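Local coordinates for protein GDP-L-fucose synthase (Campylobacter jejuni subsp. jejuni serotype O:2, PDB 7M13) that makes GDP-D-glycero-L-gluco-heptose for the capsular polysaccharide, probably through NADPH-dependent reduction of a GDP-linked keto sugar, at residues 9-14 with 26-31; 264-269 with 325-330. All coordinates share one frame; numbering follows the deposited sequence.

Two contacts lying in series along the chain show how a nucleotide-sugar enzyme of the epimerase/dehydratase family joins short-range and long-range pairings. From the N terminus, contact 1 comes first: strand 11-14 runs into helix 19-30, and a loop of eleven intervening residues is closed when the helix packs back on the strand. Contact 2 opens much later and spans 55 residues, bringing the end of helix 322-326 back to helix 263-266. Neither contact encloses or crosses the other. Their centres are about 23 Å apart, yet both border helix 247-260, which Leu-28 touches through Ile-255 and Trp-329 through Val-253. This helix thus bridges the nucleotide-binding unit and the returning C-terminal part of the chain.

Contact 1 (9-14 with 26-31); sequences SKIYIA and ENLQKR
Leu-28 meets the strand chiefly with one branch, and its CD1 methyl makes the two closest contacts. That methyl faces CD1 of Ile-13 at 3.9 Å, the two side chains reaching toward each other tip to tip, and lies 4.2 Å from CG2 of Ile-11. Because CG2 of Ile-11 and CD1 of Ile-13 are themselves 4.1 Å apart, the three methyls form a compact triangle, with the leucine methyl seated against the pair. The other branch of Leu-28, CD2, approaches CD1 of Ile-11 at 4.3 Å. No hydrogen bond crosses here; the contact is wholly apolar and buried.

Two residues apart, the isoleucines share one face of strand 11-14, the face on which helix 19-30 lies in the first beta-alpha-beta unit of a Rossmann fold. Between strand and helix lies the glycine-rich segment; Gly-15 to Gly-21, running into the first helical turn, are predicted to bind NADP(+). By nearest atoms, the Ile-13 side chain is about 4 Å from Gly-21 and about 9 Å from the bound cofactor.

Ile-13 delivers its CD1 through an unusual torsion: chi2 is 105°, nearer eclipsed than staggered, and it turns the methyl toward Leu-28. Beyond this triangle Leu-36 of the next strand touches both isoleucines, Phe-65 adjoins Ile-11, and Ile-255 of helix 247-260 packs on Leu-28.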
loop_
_atom_site.group_PDB
_atom_site.type_symbol
_atom_site.label_atom_id
_atom_site.label_comp_id
_atom_site.label_asym_id
_atom_site.label_seq_id
_atom_site.Cartn_x
_atom_site.Cartn_y
_atom_site.Cartn_z
ATOM N N SER B 9 -9.141 26.141 18.464
ATOM C CA SER B 9 -9.349 24.780 17.920
ATOM C C SER B 9 -8.459 23.755 18.593
ATOM O O SER B 9 -7.275 24.015 18.866
ATOM C CB SER B 9 -9.092 24.750 16.439
ATOM O OG SER B 9 -9.996 25.559 15.717
ATOM N N LYS B 10 -8.999 22.561 18.838
ATOM C CA LYS B 10 -8.208 21.489 19.453
ATOM C C LYS B 10 -7.388 20.818 18.359
ATOM O O LYS B 10 -7.986 20.225 17.463
ATOM C CB LYS B 10 -9.089 20.490 20.196
ATOM C CG LYS B 10 -8.267 19.526 21.031
ATOM C CD LYS B 10 -9.118 18.758 22.023
ATOM C CE LYS B 10 -8.335 17.957 23.024
ATOM N NZ LYS B 10 -9.266 17.446 24.064
ATOM N N ILE B 11 -6.073 20.871 18.477
ATOM C CA ILE B 11 -5.122 20.425 17.430
ATOM C C ILE B 11 -4.275 19.312 17.997
ATOM O O ILE B 11 -3.582 19.516 18.978
ATOM C CB ILE B 11 -4.229 21.588 16.961
ATOM C CG1 ILE B 11 -5.101 22.708 16.418
ATOM C CG2 ILE B 11 -3.190 21.083 15.953
ATOM C CD1 ILE B 11 -4.347 24.001 16.145
ATOM N N TYR B 12 -4.284 18.135 17.351
ATOM C CA TYR B 12 -3.404 17.003 17.694
ATOM C C TYR B 12 -2.210 16.993 16.749
ATOM O O TYR B 12 -2.410 16.998 15.542
ATOM C CB TYR B 12 -4.211 15.705 17.640
ATOM C CG TYR B 12 -3.417 14.437 17.774
ATOM C CD1 TYR B 12 -2.405 14.284 18.710
ATOM C CD2 TYR B 12 -3.657 13.383 16.895
ATOM C CE1 TYR B 12 -1.689 13.107 18.815
ATOM C CE2 TYR B 12 -2.961 12.199 17.013
ATOM C CZ TYR B 12 -1.952 12.075 17.932
ATOM O OH TYR B 12 -1.222 10.930 17.992
ATOM N N ILE B 13 -1.020 17.076 17.302
ATOM C CA ILE B 13 0.254 16.830 16.578
ATOM C C ILE B 13 0.738 15.449 16.977
ATOM O O ILE B 13 1.237 15.274 18.086
ATOM C CB ILE B 13 1.305 17.929 16.837
ATOM C CG1 ILE B 13 0.744 19.309 16.487
ATOM C CG2 ILE B 13 2.576 17.643 16.035
ATOM C CD1 ILE B 13 0.375 20.155 17.663
ATOM N N ALA B 14 0.629 14.478 16.075
ATOM C CA ALA B 14 1.121 13.113 16.298
ATOM C C ALA B 14 2.623 13.128 16.096
ATOM O O ALA B 14 3.058 13.781 15.118
ATOM C CB ALA B 14 0.424 12.167 15.368
ATOM N N GLU B 26 5.955 24.593 18.090
ATOM C CA GLU B 26 6.488 25.971 18.337
ATOM C C GLU B 26 5.813 27.007 17.436
ATOM O O GLU B 26 5.500 28.121 17.904
ATOM C CB GLU B 26 8.003 25.989 18.159
ATOM C CG GLU B 26 8.718 25.252 19.267
ATOM C CD GLU B 26 10.221 25.145 19.065
ATOM O OE1 GLU B 26 10.700 25.451 17.932
ATOM O OE2 GLU B 26 10.900 24.717 20.025
ATOM N N ASN B 27 5.650 26.728 16.152
ATOM C CA ASN B 27 5.065 27.665 15.173
ATOM C C ASN B 27 3.567 27.878 15.470
ATOM O O ASN B 27 3.094 29.012 15.379
ATOM C CB ASN B 27 5.294 27.173 13.751
ATOM C CG ASN B 27 6.647 27.619 13.260
ATOM O OD1 ASN B 27 6.771 28.778 12.873
ATOM N ND2 ASN B 27 7.663 26.779 13.395
ATOM N N LEU B 28 2.825 26.841 15.861
ATOM C CA LEU B 28 1.404 27.008 16.249
ATOM C C LEU B 28 1.319 27.906 17.503
ATOM O O LEU B 28 0.525 28.828 17.440
ATOM C CB LEU B 28 0.798 25.629 16.486
ATOM C CG LEU B 28 0.510 24.861 15.203
ATOM C CD1 LEU B 28 0.281 23.412 15.531
ATOM C CD2 LEU B 28 -0.684 25.453 14.470
ATOM N N GLN B 29 2.111 27.623 18.533
ATOM C CA GLN B 29 2.076 28.433 19.792
ATOM C C GLN B 29 2.380 29.889 19.421
ATOM O O GLN B 29 1.685 30.828 19.917
ATOM C CB GLN B 29 3.005 27.812 20.819
ATOM C CG GLN B 29 2.411 26.561 21.443
ATOM C CD GLN B 29 3.359 25.790 22.328
ATOM O OE1 GLN B 29 4.583 25.892 22.214
ATOM N NE2 GLN B 29 2.793 24.951 23.169
ATOM N N LYS B 30 3.356 30.119 18.553
ATOM C CA LYS B 30 3.795 31.505 18.231
ATOM C C LYS B 30 2.658 32.289 17.554
ATOM O O LYS B 30 2.666 33.547 17.586
ATOM C CB LYS B 30 5.063 31.492 17.374
ATOM C CG LYS B 30 5.571 32.882 17.007
ATOM C CD LYS B 30 6.596 32.930 15.885
ATOM C CE LYS B 30 7.285 34.277 15.801
ATOM N NZ LYS B 30 8.702 34.103 15.413
ATOM N N ARG B 31 1.712 31.614 16.914
ATOM C CA ARG B 31 0.569 32.204 16.205
ATOM C C ARG B 31 -0.690 32.201 17.087
ATOM O O ARG B 31 -1.743 32.591 16.560
ATOM C CB ARG B 31 0.355 31.447 14.893
ATOM C CG ARG B 31 1.566 31.531 13.977
ATOM C CD ARG B 31 1.293 30.637 12.799
ATOM N NE ARG B 31 2.511 30.289 12.099
ATOM C CZ ARG B 31 2.584 30.160 10.794
ATOM N NH1 ARG B 31 1.511 30.362 10.041
ATOM N NH2 ARG B 31 3.748 29.876 10.245
#

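Contact 2 (264-269 with 325-330); sequences KDLIKD and HSLGWK
Apolar contact between Leu-266 and Leu-327 is the tightest part of this pairing. CD2 of Leu-266 lies 3.7 Å from CD1 of Leu-327, one branch of each making the approach. The two side chains cross at about a right angle. In Leu-266, chi1 (-61°) sets CG anti to the carbonyl carbon and beside the backbone N, and chi2 (171°) then decides that CD2 is the branch turned to Leu-327, even though the CB itself does not point straight at the partner segment. Leu-327 uses its second branch differently. Its CD2 rests alongside the Asp-265 backbone and the root of that side chain, 4.3 Å from the carbonyl O and 4.4 Å from the CB of Asp-265, a looser fit.

The chain geometry behind Leu-327 is that of a Schellman motif. Gly-328, with a positive phi of 104°, is the first residue to leave helical backbone angles after helix 322-326, and of the two bonds that lead back into the last turn, one runs from Gly-328 N to the carbonyl O of His-325 at 3.0 Å. Leu-327, the residue before this glycine, points its side chain toward 264-269, while strand 277-278, which pairs with strand 162-171 in the main sheet, supplies Ile-277, which touches both leucines.

No hydrogen bond crosses between the segments; the Asp-265 carboxylate has its partner elsewhere. It folds back, OD2 bonding to the N of Asp-262 just ahead of its own helix, and a magnesium ion lies about 4 Å from the nearest atom of that side chain. The carbonyl O of Leu-327 bonds to the hydroxyl of Tyr-256, tying the chain here to helix 247-260.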
loop_
_atom_site.group_PDB
_atom_site.type_symbol
_atom_site.label_atom_id
_atom_site.label_comp_id
_atom_site.label_asym_id
_atom_site.label_seq_id
_atom_site.Cartn_x
_atom_site.Cartn_y
_atom_site.Cartn_z
ATOM N N LYS B 264 -11.298 20.072 -2.439
ATOM C CA LYS B 264 -11.971 20.679 -3.618
ATOM C C LYS B 264 -10.972 21.520 -4.432
ATOM O O LYS B 264 -11.092 21.511 -5.665
ATOM C CB LYS B 264 -13.216 21.458 -3.180
ATOM C CG LYS B 264 -12.958 22.660 -2.290
ATOM C CD LYS B 264 -14.172 23.576 -2.189
ATOM C CE LYS B 264 -13.828 24.969 -1.703
ATOM N NZ LYS B 264 -14.329 25.186 -0.325
ATOM N N ASP B 265 -9.953 22.119 -3.804
ATOM C CA ASP B 265 -8.933 22.938 -4.521
ATOM C C ASP B 265 -8.012 22.044 -5.353
ATOM O O ASP B 265 -7.386 22.532 -6.310
ATOM C CB ASP B 265 -8.143 23.815 -3.562
ATOM C CG ASP B 265 -9.021 24.767 -2.755
ATOM O OD1 ASP B 265 -9.941 25.403 -3.364
ATOM O OD2 ASP B 265 -8.838 24.859 -1.530
ATOM N N LEU B 266 -7.861 20.778 -4.965
ATOM C CA LEU B 266 -6.893 19.860 -5.599
ATOM C C LEU B 266 -7.505 19.085 -6.758
ATOM O O LEU B 266 -6.750 18.420 -7.483
ATOM C CB LEU B 266 -6.395 18.895 -4.513
ATOM C CG LEU B 266 -5.679 19.603 -3.375
ATOM C CD1 LEU B 266 -5.393 18.638 -2.233
ATOM C CD2 LEU B 266 -4.382 20.233 -3.848
ATOM N N ILE B 267 -8.822 19.109 -6.918
ATOM C CA ILE B 267 -9.451 18.409 -8.068
ATOM C C ILE B 267 -10.125 19.448 -8.979
ATOM O O ILE B 267 -10.799 19.021 -9.909
ATOM C CB ILE B 267 -10.418 17.335 -7.560
ATOM C CG1 ILE B 267 -11.636 17.956 -6.878
ATOM C CG2 ILE B 267 -9.671 16.366 -6.659
ATOM C CD1 ILE B 267 -12.721 16.975 -6.514
ATOM N N LYS B 268 -9.970 20.743 -8.684
ATOM C CA LYS B 268 -10.403 21.856 -9.577
ATOM C C LYS B 268 -9.518 21.850 -10.829
ATOM O O LYS B 268 -8.311 22.160 -10.706
ATOM C CB LYS B 268 -10.322 23.197 -8.841
ATOM C CG LYS B 268 -11.007 24.363 -9.546
ATOM C CD LYS B 268 -11.216 25.562 -8.642
ATOM C CE LYS B 268 -12.118 25.268 -7.457
ATOM N NZ LYS B 268 -12.360 26.480 -6.635
ATOM N N ASP B 269 -10.095 21.480 -11.982
ATOM C CA ASP B 269 -9.401 21.395 -13.298
ATOM C C ASP B 269 -8.154 20.508 -13.181
ATOM O O ASP B 269 -7.180 20.745 -13.922
ATOM C CB ASP B 269 -9.034 22.787 -13.823
ATOM C CG ASP B 269 -10.197 23.767 -13.833
ATOM O OD1 ASP B 269 -11.325 23.341 -14.174
ATOM O OD2 ASP B 269 -9.970 24.944 -13.483
ATOM N N HIS B 325 3.222 26.133 -5.268
ATOM C CA HIS B 325 3.327 27.579 -5.615
ATOM C C HIS B 325 1.995 28.092 -6.159
ATOM O O HIS B 325 1.574 29.188 -5.738
ATOM C CB HIS B 325 4.439 27.814 -6.629
ATOM C CG HIS B 325 5.790 27.543 -6.102
ATOM N ND1 HIS B 325 6.835 27.347 -6.964
ATOM C CD2 HIS B 325 6.279 27.412 -4.846
ATOM C CE1 HIS B 325 7.923 27.130 -6.266
ATOM N NE2 HIS B 325 7.609 27.173 -4.947
ATOM N N SER B 326 1.319 27.322 -6.997
ATOM C CA SER B 326 0.039 27.698 -7.649
ATOM C C SER B 326 -1.062 27.836 -6.603
ATOM O O SER B 326 -2.023 28.591 -6.822
ATOM C CB SER B 326 -0.321 26.700 -8.730
ATOM O OG SER B 326 -0.879 25.499 -8.205
ATOM N N LEU B 327 -0.917 27.111 -5.485
ATOM C CA LEU B 327 -1.912 27.080 -4.389
ATOM C C LEU B 327 -1.582 28.169 -3.375
ATOM O O LEU B 327 -2.410 28.349 -2.468
ATOM C CB LEU B 327 -1.933 25.695 -3.749
ATOM C CG LEU B 327 -2.539 24.608 -4.626
ATOM C CD1 LEU B 327 -2.222 23.228 -4.084
ATOM C CD2 LEU B 327 -4.052 24.787 -4.700
ATOM N N GLY B 328 -0.483 28.892 -3.580
ATOM C CA GLY B 328 -0.235 30.167 -2.890
ATOM C C GLY B 328 0.775 30.106 -1.768
ATOM O O GLY B 328 0.792 31.051 -0.944
ATOM N N TRP B 329 1.647 29.103 -1.744
ATOM C CA TRP B 329 2.750 29.033 -0.768
ATOM C C TRP B 329 4.089 28.857 -1.482
ATOM O O TRP B 329 4.192 28.024 -2.404
ATOM C CB TRP B 329 2.544 27.900 0.261
ATOM C CG TRP B 329 3.691 27.806 1.226
ATOM C CD1 TRP B 329 3.778 28.447 2.430
ATOM C CD2 TRP B 329 4.936 27.105 1.072
ATOM N NE1 TRP B 329 4.975 28.164 3.024
ATOM C CE2 TRP B 329 5.694 27.322 2.242
ATOM C CE3 TRP B 329 5.447 26.226 0.108
ATOM C CZ2 TRP B 329 6.959 26.763 2.432
ATOM C CZ3 TRP B 329 6.695 25.676 0.296
ATOM C CH2 TRP B 329 7.421 25.907 1.462
ATOM N N LYS B 330 5.096 29.574 -1.023
ATOM C CA LYS B 330 6.499 29.290 -1.382
ATOM C C LYS B 330 7.354 29.502 -0.156
ATOM O O LYS B 330 6.943 30.189 0.806
ATOM C CB LYS B 330 6.968 30.124 -2.583
ATOM C CG LYS B 330 6.852 31.620 -2.375
ATOM C CD LYS B 330 7.040 32.414 -3.642
ATOM C CE LYS B 330 7.308 33.870 -3.337
ATOM N NZ LYS B 330 8.752 34.094 -3.106
#